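Side-chain contacts in probable chitinase A (Chromobacterium violaceum, PDB 4TX8), which probably hydrolyses chitin as a family 18 glycoside hydrolase with endochitinase activity, and carries a family 5/12 carbohydrate-binding module: residues G319-I324 / G380-A385; V345-P350 / A367-C372. All coordinates share one frame; numbering follows the deposited sequence.

Contact 1: residues G319-I324 / G380-A385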
loop_
_atom_site.group_PDB
_atom_site.type_symbol
_atom_site.label_atom_id
_atom_site.label_comp_id
_atom_site.label_asym_id
_atom_site.label_seq_id
_atom_site.Cartn_x
_atom_site.Cartn_y
_atom_site.Cartn_z
ATOM N N GLY A 319 10.980 10.983 5.696
ATOM C CA GLY A 319 9.943 10.247 6.400
ATOM C C GLY A 319 10.460 8.899 6.869
ATOM O O GLY A 319 10.181 8.464 7.988
ATOM N N SER A 320 11.232 8.244 6.010
ATOM C CA SER A 320 11.787 6.938 6.333
ATOM C C SER A 320 12.863 7.036 7.414
ATOM O O SER A 320 12.942 6.175 8.289
ATOM C CB SER A 320 12.346 6.278 5.072
ATOM O OG SER A 320 11.330 6.138 4.090
ATOM N N LYS A 321 13.680 8.084 7.361
ATOM C CA LYS A 321 14.696 8.306 8.388
ATOM C C LYS A 321 14.069 8.465 9.766
ATOM O O LYS A 321 14.547 7.886 10.736
ATOM C CB LYS A 321 15.544 9.539 8.072
ATOM C CG LYS A 321 16.668 9.286 7.090
ATOM C CD LYS A 321 17.466 10.554 6.839
ATOM C CE LYS A 321 18.118 11.055 8.116
ATOM N NZ LYS A 321 18.923 12.281 7.873
ATOM N N MET A 322 12.996 9.245 9.847
ATOM C CA MET A 322 12.329 9.476 11.124
ATOM C C MET A 322 11.864 8.167 11.759
ATOM O O MET A 322 11.981 7.981 12.970
ATOM C CB MET A 322 11.146 10.430 10.947
ATOM C CG MET A 322 11.560 11.854 10.607
ATOM S SD MET A 322 10.168 12.983 10.466
ATOM C CE MET A 322 9.527 12.946 12.142
ATOM N N LEU A 323 11.361 7.253 10.935
ATOM C CA LEU A 323 10.874 5.971 11.435
ATOM C C LEU A 323 12.014 5.053 11.865
ATOM O O LEU A 323 11.847 4.224 12.757
ATOM C CB LEU A 323 10.013 5.280 10.378
ATOM C CG LEU A 323 8.597 5.844 10.242
ATOM C CD1 LEU A 323 7.913 5.299 9.002
ATOM C CD2 LEU A 323 7.783 5.522 11.486
ATOM N N ILE A 324 13.175 5.210 11.239
ATOM C CA ILE A 324 14.317 4.355 11.551
ATOM C C ILE A 324 15.178 4.914 12.685
ATOM O O ILE A 324 15.567 4.173 13.589
ATOM C CB ILE A 324 15.193 4.121 10.302
ATOM C CG1 ILE A 324 14.366 3.438 9.207
ATOM C CG2 ILE A 324 16.416 3.280 10.649
ATOM C CD1 ILE A 324 15.090 3.290 7.886
ATOM N N GLY A 380 19.555 13.817 -2.094
ATOM C CA GLY A 380 19.322 15.241 -2.238
ATOM C C GLY A 380 19.896 15.978 -1.046
ATOM O O GLY A 380 21.025 15.719 -0.636
ATOM N N SER A 381 19.119 16.894 -0.479
ATOM C CA SER A 381 19.580 17.656 0.677
ATOM C C SER A 381 19.361 16.873 1.969
ATOM O O SER A 381 19.797 17.289 3.043
ATOM C CB SER A 381 18.872 19.011 0.744
ATOM O OG SER A 381 17.465 18.853 0.712
ATOM N N VAL A 382 18.686 15.735 1.855
ATOM C CA VAL A 382 18.426 14.874 3.004
ATOM C C VAL A 382 19.177 13.553 2.862
ATOM O O VAL A 382 18.978 12.811 1.899
ATOM C CB VAL A 382 16.916 14.603 3.174
ATOM C CG1 VAL A 382 16.673 13.601 4.293
ATOM C CG2 VAL A 382 16.174 15.904 3.444
ATOM N N LYS A 383 20.039 13.269 3.833
ATOM C CA LYS A 383 20.934 12.119 3.771
ATOM C C LYS A 383 20.857 11.288 5.048
ATOM O O LYS A 383 20.918 11.836 6.147
ATOM C CB LYS A 383 22.375 12.590 3.545
ATOM C CG LYS A 383 23.161 11.788 2.525
ATOM C CD LYS A 383 24.647 12.106 2.615
ATOM C CE LYS A 383 25.388 11.671 1.359
ATOM N NZ LYS A 383 26.868 11.809 1.505
ATOM N N PRO A 384 20.724 9.961 4.909
ATOM C CA PRO A 384 20.762 9.075 6.078
ATOM C C PRO A 384 22.102 9.169 6.801
ATOM O O PRO A 384 23.114 9.459 6.162
ATOM C CB PRO A 384 20.566 7.679 5.476
ATOM C CG PRO A 384 19.950 7.912 4.145
ATOM C CD PRO A 384 20.488 9.220 3.659
ATOM N N ALA A 385 22.107 8.942 8.112
ATOM C CA ALA A 385 23.348 8.961 8.881
ATOM C C ALA A 385 24.253 7.826 8.418
ATOM O O ALA A 385 25.440 8.024 8.157
ATOM C CB ALA A 385 23.062 8.847 10.366
#
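Lys-321 lays the outer half of its side chain over the backbone of Lys-383 and Pro-384, where a loop passes the outer side of a helix of the GH18 TIM barrel. The helix is 313-325; the segment 380-385 belongs to the irregular connection between helix 363-375 and barrel strand 393-397. Up to CD the chain runs straight out from the helix, and there it touches two residues: Pro-384, whose CA lies 3.7 Å from Lys-321 CD, and Val-382, whose CG1 lies 4.0 Å from the same CD. A bend at chi3 (62°) then turns CE and NZ toward the carbonyl of Lys-383. Methylenes thus cover the apolar parts of the loop while the ammonium meets its peptide oxygen. The burial is small, 147 Å² over both sides, and Lys-321 supplies 83 Å² of it. Tyr-303 adds a cation-pi contact to Lys-321, which would give the ammonium of this buried residue a second favourable partner. Nearer the start of the same helix, Asp-314 accepts hydrogen bonds from Val-382 N and Ser-381 OG, which ties the loop to a second point of the helix. The single hydrogen bond across the two segments runs from Lys-321 NZ to Lys-383 O at 2.7 Å. Its C=O...N angle is 128°. The nitrogen stands 50° out of the carbonyl plane.

Contact 2: residues V345-P350 / A367-C372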
loop_
_atom_site.group_PDB
_atom_site.type_symbol
_atom_site.label_atom_id
_atom_site.label_comp_id
_atom_site.label_asym_id
_atom_site.label_seq_id
_atom_site.Cartn_x
_atom_site.Cartn_y
_atom_site.Cartn_z
ATOM N N VAL A 345 10.573 -0.851 7.464
ATOM C CA VAL A 345 10.160 0.447 6.950
ATOM C C VAL A 345 10.183 0.505 5.424
ATOM O O VAL A 345 11.152 0.095 4.780
ATOM C CB VAL A 345 11.052 1.576 7.516
ATOM C CG1 VAL A 345 10.581 2.936 7.020
ATOM C CG2 VAL A 345 11.053 1.539 9.042
ATOM N N ALA A 346 9.094 1.013 4.860
ATOM C CA ALA A 346 8.987 1.269 3.433
ATOM C C ALA A 346 8.258 2.596 3.257
ATOM O O ALA A 346 7.740 3.144 4.230
ATOM C CB ALA A 346 8.250 0.135 2.734
ATOM N N PHE A 347 8.219 3.133 2.041
ATOM C CA PHE A 347 7.434 4.345 1.829
ATOM C C PHE A 347 6.318 4.143 0.804
ATOM O O PHE A 347 6.489 3.445 -0.196
ATOM C CB PHE A 347 8.333 5.529 1.433
ATOM C CG PHE A 347 9.224 5.285 0.240
ATOM C CD1 PHE A 347 8.730 5.384 -1.052
ATOM C CD2 PHE A 347 10.577 5.030 0.415
ATOM C CE1 PHE A 347 9.556 5.191 -2.149
ATOM C CE2 PHE A 347 11.412 4.838 -0.677
ATOM C CZ PHE A 347 10.900 4.918 -1.960
ATOM N N GLY A 348 5.166 4.751 1.083
ATOM C CA GLY A 348 3.996 4.636 0.230
ATOM C C GLY A 348 3.757 5.855 -0.640
ATOM O O GLY A 348 3.764 6.992 -0.162
ATOM N N VAL A 349 3.532 5.609 -1.927
ATOM C CA VAL A 349 3.354 6.668 -2.916
ATOM C C VAL A 349 2.178 6.328 -3.840
ATOM O O VAL A 349 1.740 5.183 -3.880
ATOM C CB VAL A 349 4.634 6.862 -3.757
ATOM C CG1 VAL A 349 5.781 7.385 -2.889
ATOM C CG2 VAL A 349 5.023 5.546 -4.418
ATOM N N PRO A 350 1.648 7.322 -4.570
ATOM C CA PRO A 350 0.635 7.014 -5.591
ATOM C C PRO A 350 1.273 6.338 -6.799
ATOM O O PRO A 350 2.416 6.658 -7.116
ATOM C CB PRO A 350 0.075 8.393 -5.967
ATOM C CG PRO A 350 0.470 9.295 -4.832
ATOM C CD PRO A 350 1.785 8.772 -4.355
ATOM N N ALA A 367 13.405 5.696 -7.447
ATOM C CA ALA A 367 14.731 5.091 -7.557
ATOM C C ALA A 367 15.774 5.889 -6.778
ATOM O O ALA A 367 16.631 5.312 -6.104
ATOM C CB ALA A 367 15.140 4.966 -9.019
ATOM N N LYS A 368 15.696 7.215 -6.866
ATOM C CA LYS A 368 16.630 8.088 -6.157
ATOM C C LYS A 368 16.508 7.932 -4.646
ATOM O O LYS A 368 17.513 7.860 -3.940
ATOM C CB LYS A 368 16.402 9.549 -6.543
ATOM C CG LYS A 368 17.181 10.012 -7.763
ATOM C CD LYS A 368 16.796 11.436 -8.138
ATOM C CE LYS A 368 16.791 12.345 -6.917
ATOM N NZ LYS A 368 16.107 13.641 -7.184
ATOM N N ALA A 369 15.273 7.884 -4.153
ATOM C CA ALA A 369 15.033 7.714 -2.723
ATOM C C ALA A 369 15.548 6.359 -2.236
ATOM O O ALA A 369 16.111 6.255 -1.146
ATOM C CB ALA A 369 13.548 7.866 -2.407
ATOM N N LEU A 370 15.366 5.325 -3.052
ATOM C CA LEU A 370 15.810 3.980 -2.696
ATOM C C LEU A 370 17.329 3.871 -2.584
ATOM O O LEU A 370 17.845 3.409 -1.569
ATOM C CB LEU A 370 15.299 2.959 -3.712
ATOM C CG LEU A 370 13.818 2.593 -3.618
ATOM C CD1 LEU A 370 13.431 1.666 -4.763
ATOM C CD2 LEU A 370 13.509 1.954 -2.269
ATOM N N THR A 371 18.039 4.286 -3.630
ATOM C CA THR A 371 19.497 4.201 -3.631
ATOM C C THR A 371 20.110 5.086 -2.547
ATOM O O THR A 371 21.128 4.734 -1.955
ATOM C CB THR A 371 20.093 4.593 -4.997
ATOM O OG1 THR A 371 19.822 5.976 -5.265
ATOM C CG2 THR A 371 19.499 3.732 -6.102
ATOM N N CYS A 372 19.484 6.231 -2.290
ATOM C CA CYS A 372 19.930 7.121 -1.223
ATOM C C CYS A 372 19.822 6.424 0.126
ATOM O O CYS A 372 20.769 6.419 0.911
ATOM C CB CYS A 372 19.114 8.417 -1.214
ATOM S SG CYS A 372 19.474 9.526 0.174
#
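Ala-369 is the first residue of 367-372 to reach the strand: its CB lies 4.0 Å from CZ of Phe-347 and 4.1 Å from CE2 of the same ring. One residue on, Leu-370 meets the same end of the ring with its CD2 branch, 3.9 Å from Phe-347 CE2. Its CG is also close, 4.1 Å from Phe-347 CZ, although the CA-CB bond of Leu-370 is not aimed at the strand; chi1 of -75° puts CG anti to the carbonyl carbon, and with chi2 then setting the branches, CD2 comes to the phenyl group. Both aliphatic partners approach the ring obliquely. Farther along, Cys-372 is joined by a disulfide to Cys-379, linking this helix to the loop that follows it. The phenyl group projects from barrel strand 345-350 into the layer between sheet and helix, where the ring presents CE2 and CZ to the helix. This is the beta/alpha layering of a TIM barrel: the strand lies parallel to 288-292 and 393-397, and helix 363-375 covers its outer side. Leu-316 and Ser-320 of helix 313-325 and Val-394 of the next strand also touch Phe-347, so two helices share one aromatic residue. No hydrogen bond crosses between the segments, and all three touching residues are buried, which implies that strand and helix are held together here by apolar packing.

The centres of the two contacts lie about 11 Å apart on one side of the GH18 barrel, and contact 2 is nested in the sequence between the segments of contact 1. The order is helix 313-325, strand 345-350, helix 363-375, then the loop leading to strand 393-397. The two contacts touch directly: Ser-320 OG is 3.9 Å from Phe-347 CD2, and Ile-324 CG1 is 3.8 Å from Val-345 CG2. On the loop side, Pro-384 CD packs 3.6 Å from Cys-372 SG. Contact 2 therefore forms the inner strand-helix layer, and contact 1 joins the neighbouring helix to the peripheral loop, making one continuous packed sector of the barrel wall.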